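Local coordinates for protein beta-1,4-galactanase (Humicola insolens, PDB 1HJQ) that hydrolyses beta-1,4-galactosidic linkages in type I arabinogalactans as a family 53 glycoside hydrolase, at residues A66-F80 against S116-I129. Residues are numbered along the deposited sequence; the frame is centred on the assembly and turned at random.
Sequences ARRAKAAGLGLYINF and SMNRFADAGIQVDI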
loop_
_atom_site.group_PDB
_atom_site.type_symbol
_atom_site.label_atom_id
_atom_site.label_comp_id
_atom_site.label_asym_id
_atom_site.label_seq_id
_atom_site.Cartn_x
_atom_site.Cartn_y
_atom_site.Cartn_z
ATOM N N ALA A 66 -0.274 -14.740 -3.567
ATOM C CA ALA A 66 1.179 -14.727 -3.467
ATOM C C ALA A 66 1.780 -15.791 -4.378
ATOM O O ALA A 66 2.611 -15.496 -5.236
ATOM C CB ALA A 66 1.599 -14.969 -2.027
ATOM N N ARG A 67 1.345 -17.029 -4.192
ATOM C CA ARG A 67 1.847 -18.129 -4.986
ATOM C C ARG A 67 1.765 -17.761 -6.465
ATOM O O ARG A 67 2.723 -17.952 -7.213
ATOM C CB ARG A 67 1.039 -19.386 -4.677
ATOM C CG ARG A 67 1.679 -20.677 -5.132
ATOM C CD ARG A 67 0.908 -21.858 -4.582
ATOM N NE ARG A 67 1.118 -22.036 -3.146
ATOM C CZ ARG A 67 0.213 -22.557 -2.321
ATOM N NH1 ARG A 67 -0.967 -22.942 -2.792
ATOM N NH2 ARG A 67 0.485 -22.702 -1.031
ATOM N N ARG A 68 0.634 -17.210 -6.884
ATOM C CA ARG A 68 0.471 -16.808 -8.279
ATOM C C ARG A 68 1.441 -15.690 -8.646
ATOM O O ARG A 68 2.099 -15.744 -9.677
ATOM C CB ARG A 68 -0.968 -16.344 -8.542
ATOM C CG ARG A 68 -1.971 -17.483 -8.697
ATOM C CD ARG A 68 -3.399 -16.972 -8.862
ATOM N NE ARG A 68 -3.530 -16.050 -9.989
ATOM C CZ ARG A 68 -4.683 -15.534 -10.400
ATOM N NH1 ARG A 68 -5.809 -15.852 -9.773
ATOM N NH2 ARG A 68 -4.709 -14.700 -11.436
ATOM N N ALA A 69 1.523 -14.673 -7.797
ATOM C CA ALA A 69 2.412 -13.543 -8.035
ATOM C C ALA A 69 3.857 -14.006 -8.212
ATOM O O ALA A 69 4.588 -13.493 -9.063
ATOM C CB ALA A 69 2.316 -12.565 -6.879
ATOM N N LYS A 70 4.255 -14.977 -7.397
ATOM C CA LYS A 70 5.595 -15.537 -7.437
ATOM C C LYS A 70 5.844 -16.277 -8.763
ATOM O O LYS A 70 6.912 -16.150 -9.366
ATOM C CB LYS A 70 5.772 -16.494 -6.254
ATOM C CG LYS A 70 7.124 -17.190 -6.169
ATOM C CD LYS A 70 7.083 -18.302 -5.120
ATOM C CE LYS A 70 8.424 -19.018 -4.987
ATOM N NZ LYS A 70 8.340 -20.151 -4.013
ATOM N N ALA A 71 4.861 -17.044 -9.225
ATOM C CA ALA A 71 5.028 -17.781 -10.471
ATOM C C ALA A 71 5.333 -16.827 -11.626
ATOM O O ALA A 71 6.038 -17.187 -12.563
ATOM C CB ALA A 71 3.777 -18.596 -10.777
ATOM N N ALA A 72 4.804 -15.612 -11.556
ATOM C CA ALA A 72 5.042 -14.627 -12.601
ATOM C C ALA A 72 6.288 -13.801 -12.291
ATOM O O ALA A 72 6.519 -12.771 -12.912
ATOM C CB ALA A 72 3.829 -13.715 -12.753
ATOM N N GLY A 73 7.075 -14.253 -11.320
ATOM C CA GLY A 73 8.298 -13.559 -10.955
ATOM C C GLY A 73 8.129 -12.214 -10.271
ATOM O O GLY A 73 9.058 -11.400 -10.241
ATOM N N LEU A 74 6.950 -11.967 -9.710
ATOM C CA LEU A 74 6.703 -10.702 -9.035
ATOM C C LEU A 74 6.987 -10.776 -7.534
ATOM O O LEU A 74 6.690 -11.776 -6.880
ATOM C CB LEU A 74 5.255 -10.273 -9.265
ATOM C CG LEU A 74 4.849 -10.274 -10.738
ATOM C CD1 LEU A 74 3.369 -9.998 -10.871
ATOM C CD2 LEU A 74 5.662 -9.237 -11.484
ATOM N N GLY A 75 7.570 -9.708 -6.998
ATOM C CA GLY A 75 7.861 -9.661 -5.579
ATOM C C GLY A 75 6.573 -9.472 -4.798
ATOM O O GLY A 75 5.521 -9.143 -5.368
ATOM N N LEU A 76 6.656 -9.650 -3.487
ATOM C CA LEU A 76 5.488 -9.539 -2.638
ATOM C C LEU A 76 5.590 -8.470 -1.545
ATOM O O LEU A 76 6.589 -8.370 -0.837
ATOM C CB LEU A 76 5.215 -10.904 -2.001
ATOM C CG LEU A 76 4.020 -11.026 -1.059
ATOM C CD1 LEU A 76 2.730 -10.744 -1.830
ATOM C CD2 LEU A 76 3.995 -12.418 -0.459
ATOM N N TYR A 77 4.530 -7.682 -1.418
ATOM C CA TYR A 77 4.430 -6.626 -0.418
ATOM C C TYR A 77 3.096 -6.895 0.299
ATOM O O TYR A 77 2.010 -6.655 -0.255
ATOM C CB TYR A 77 4.451 -5.262 -1.131
ATOM C CG TYR A 77 4.030 -4.024 -0.339
ATOM C CD1 TYR A 77 3.615 -4.099 0.997
ATOM C CD2 TYR A 77 3.990 -2.775 -0.965
ATOM C CE1 TYR A 77 3.166 -2.962 1.674
ATOM C CE2 TYR A 77 3.541 -1.633 -0.300
ATOM C CZ TYR A 77 3.127 -1.728 1.013
ATOM O OH TYR A 77 2.649 -0.595 1.642
ATOM N N ILE A 78 3.193 -7.436 1.513
ATOM C CA ILE A 78 2.020 -7.755 2.323
ATOM C C ILE A 78 1.597 -6.520 3.104
ATOM O O ILE A 78 2.384 -5.940 3.844
ATOM C CB ILE A 78 2.312 -8.919 3.310
ATOM C CG1 ILE A 78 2.546 -10.220 2.531
ATOM C CG2 ILE A 78 1.147 -9.087 4.289
ATOM C CD1 ILE A 78 1.305 -10.786 1.848
ATOM N N ASN A 79 0.339 -6.135 2.929
ATOM C CA ASN A 79 -0.229 -4.955 3.560
ATOM C C ASN A 79 -1.278 -5.317 4.611
ATOM O O ASN A 79 -2.445 -5.530 4.283
ATOM C CB ASN A 79 -0.837 -4.085 2.454
ATOM C CG ASN A 79 -1.759 -2.998 2.972
ATOM O OD1 ASN A 79 -2.714 -2.644 2.294
ATOM N ND2 ASN A 79 -1.476 -2.459 4.152
ATOM N N PHE A 80 -0.849 -5.391 5.869
ATOM C CA PHE A 80 -1.732 -5.715 6.989
ATOM C C PHE A 80 -2.627 -4.541 7.333
ATOM O O PHE A 80 -2.134 -3.434 7.510
ATOM C CB PHE A 80 -0.925 -6.040 8.252
ATOM C CG PHE A 80 -0.398 -7.441 8.303
ATOM C CD1 PHE A 80 -1.264 -8.529 8.215
ATOM C CD2 PHE A 80 0.965 -7.679 8.449
ATOM C CE1 PHE A 80 -0.783 -9.831 8.268
ATOM C CE2 PHE A 80 1.452 -8.980 8.502
ATOM C CZ PHE A 80 0.572 -10.057 8.410
ATOM N N SER A 116 0.689 -15.336 10.855
ATOM C CA SER A 116 0.448 -14.950 9.472
ATOM C C SER A 116 1.723 -15.027 8.632
ATOM O O SER A 116 1.726 -15.605 7.543
ATOM C CB SER A 116 -0.121 -13.535 9.402
ATOM O OG SER A 116 -1.428 -13.469 9.935
ATOM N N MET A 117 2.803 -14.432 9.123
ATOM C CA MET A 117 4.055 -14.464 8.384
ATOM C C MET A 117 4.547 -15.899 8.230
ATOM O O MET A 117 5.020 -16.295 7.163
ATOM C CB MET A 117 5.100 -13.608 9.090
ATOM C CG MET A 117 4.796 -12.113 9.046
ATOM S SD MET A 117 5.044 -11.351 7.415
ATOM C CE MET A 117 3.459 -11.684 6.633
ATOM N N ASN A 118 4.420 -16.688 9.292
ATOM C CA ASN A 118 4.852 -18.079 9.235
ATOM C C ASN A 118 4.008 -18.843 8.227
ATOM O O ASN A 118 4.425 -19.867 7.689
ATOM C CB ASN A 118 4.751 -18.739 10.613
ATOM C CG ASN A 118 5.945 -18.432 11.489
ATOM O OD1 ASN A 118 7.082 -18.431 11.021
ATOM N ND2 ASN A 118 5.698 -18.185 12.771
ATOM N N ARG A 119 2.815 -18.332 7.965
ATOM C CA ARG A 119 1.923 -18.968 7.014
ATOM C C ARG A 119 2.567 -18.918 5.626
ATOM O O ARG A 119 2.518 -19.889 4.869
ATOM C CB ARG A 119 0.584 -18.246 7.013
ATOM C CG ARG A 119 -0.509 -19.003 6.324
ATOM C CD ARG A 119 -0.873 -20.273 7.065
ATOM N NE ARG A 119 -1.834 -21.041 6.281
ATOM C CZ ARG A 119 -3.106 -20.695 6.097
ATOM N NH1 ARG A 119 -3.591 -19.594 6.653
ATOM N NH2 ARG A 119 -3.886 -21.444 5.329
ATOM N N PHE A 120 3.179 -17.782 5.301
ATOM C CA PHE A 120 3.853 -17.630 4.018
ATOM C C PHE A 120 5.158 -18.425 4.014
ATOM O O PHE A 120 5.486 -19.092 3.034
ATOM C CB PHE A 120 4.152 -16.156 3.730
ATOM C CG PHE A 120 2.946 -15.360 3.342
ATOM C CD1 PHE A 120 2.227 -14.648 4.294
ATOM C CD2 PHE A 120 2.510 -15.347 2.024
ATOM C CE1 PHE A 120 1.087 -13.934 3.940
ATOM C CE2 PHE A 120 1.370 -14.638 1.658
ATOM C CZ PHE A 120 0.658 -13.931 2.616
ATOM N N ALA A 121 5.895 -18.348 5.117
ATOM C CA ALA A 121 7.159 -19.060 5.249
ATOM C C ALA A 121 6.958 -20.554 5.026
ATOM O O ALA A 121 7.659 -21.174 4.225
ATOM C CB ALA A 121 7.744 -18.819 6.627
ATOM N N ASP A 122 5.996 -21.128 5.741
ATOM C CA ASP A 122 5.707 -22.550 5.624
ATOM C C ASP A 122 5.215 -22.905 4.226
ATOM O O ASP A 122 5.401 -24.031 3.761
ATOM C CB ASP A 122 4.652 -22.970 6.654
ATOM C CG ASP A 122 5.115 -22.755 8.085
ATOM O OD1 ASP A 122 6.344 -22.624 8.312
ATOM O OD2 ASP A 122 4.245 -22.731 8.982
ATOM N N ALA A 123 4.583 -21.941 3.561
ATOM C CA ALA A 123 4.064 -22.155 2.222
ATOM C C ALA A 123 5.168 -22.009 1.188
ATOM O O ALA A 123 4.967 -22.311 0.017
ATOM C CB ALA A 123 2.961 -21.174 1.939
ATOM N N GLY A 124 6.335 -21.546 1.626
ATOM C CA GLY A 124 7.453 -21.370 0.716
ATOM C C GLY A 124 7.360 -20.092 -0.098
ATOM O O GLY A 124 8.000 -19.959 -1.145
ATOM N N ILE A 125 6.547 -19.155 0.385
ATOM C CA ILE A 125 6.347 -17.866 -0.269
ATOM C C ILE A 125 7.264 -16.844 0.395
ATOM O O ILE A 125 7.323 -16.766 1.616
ATOM C CB ILE A 125 4.892 -17.359 -0.086
ATOM C CG1 ILE A 125 3.884 -18.390 -0.618
ATOM C CG2 ILE A 125 4.731 -16.002 -0.761
ATOM C CD1 ILE A 125 3.883 -18.553 -2.111
ATOM N N GLN A 126 7.982 -16.058 -0.394
ATOM C CA GLN A 126 8.850 -15.054 0.193
ATOM C C GLN A 126 8.161 -13.693 0.229
ATOM O O GLN A 126 7.734 -13.178 -0.807
ATOM C CB GLN A 126 10.160 -14.939 -0.589
ATOM C CG GLN A 126 11.109 -13.863 -0.058
ATOM C CD GLN A 126 11.456 -14.050 1.422
ATOM O OE1 GLN A 126 11.972 -15.100 1.829
ATOM N NE2 GLN A 126 11.175 -13.028 2.230
ATOM N N VAL A 127 8.046 -13.131 1.431
ATOM C CA VAL A 127 7.444 -11.820 1.629
ATOM C C VAL A 127 8.605 -10.834 1.604
ATOM O O VAL A 127 9.549 -10.969 2.377
ATOM C CB VAL A 127 6.736 -11.722 3.001
ATOM C CG1 VAL A 127 6.056 -10.374 3.138
ATOM C CG2 VAL A 127 5.726 -12.844 3.155
ATOM N N ASP A 128 8.537 -9.845 0.722
ATOM C CA ASP A 128 9.607 -8.861 0.594
ATOM C C ASP A 128 9.402 -7.584 1.401
ATOM O O ASP A 128 10.364 -7.016 1.924
ATOM C CB ASP A 128 9.800 -8.547 -0.881
ATOM C CG ASP A 128 10.180 -9.778 -1.669
ATOM O OD1 ASP A 128 11.302 -10.279 -1.447
ATOM O OD2 ASP A 128 9.361 -10.263 -2.482
ATOM N N ILE A 129 8.155 -7.133 1.493
ATOM C CA ILE A 129 7.823 -5.950 2.276
ATOM C C ILE A 129 6.557 -6.243 3.070
ATOM O O ILE A 129 5.654 -6.921 2.576
ATOM C CB ILE A 129 7.538 -4.724 1.399
ATOM C CG1 ILE A 129 8.792 -4.313 0.636
ATOM C CG2 ILE A 129 7.070 -3.572 2.268
ATOM C CD1 ILE A 129 8.558 -3.149 -0.298
#
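Ile78 and Phe120 point their side chains at each other from opposite directions, meeting between strand 75-80 and helix 102-123: Ile78 CG1 lies over one ring face and CD1 leans on Phe120 CZ from the same side, while Ala66 CB sits at the ring edge, 3.7 Å from Phe120 CE2. Val127 crosses Ile78 at about a right angle, CG1 to CG1 at 3.6 Å. Leu76, its CG trans to N (chi1 -180°), lays CD2 across Ile125 CG2, a methyl that also rests on Ala66. Replacing Phe120 by an alanine would probably open a gap bounded by Ile78, Leu76 and Ala66, between the two helices and strand 75-80. Phe80 turns its ring edge to Ser116 CB. Ile129 CG2 makes a CH-pi contact over one Tyr77 face, 4.0 Å from the ring centroid; the Tyr77 side chain is about 7 Å from that of Glu245, the probable nucleophile. Leu76 O accepts from Asp128 N and Ile129 N, and Ile78 N donates to Ile129 O. Asp128 OD2 takes Leu76 N through its anti lone pair, nearly straight at 173°. Extended Lys70 bonds Gly124 O. The contact joins neighbouring parts of the TIM barrel: parallel strands 75-80 and 129-132 lie side by side, with helices 59-71 and 102-123 packed outside.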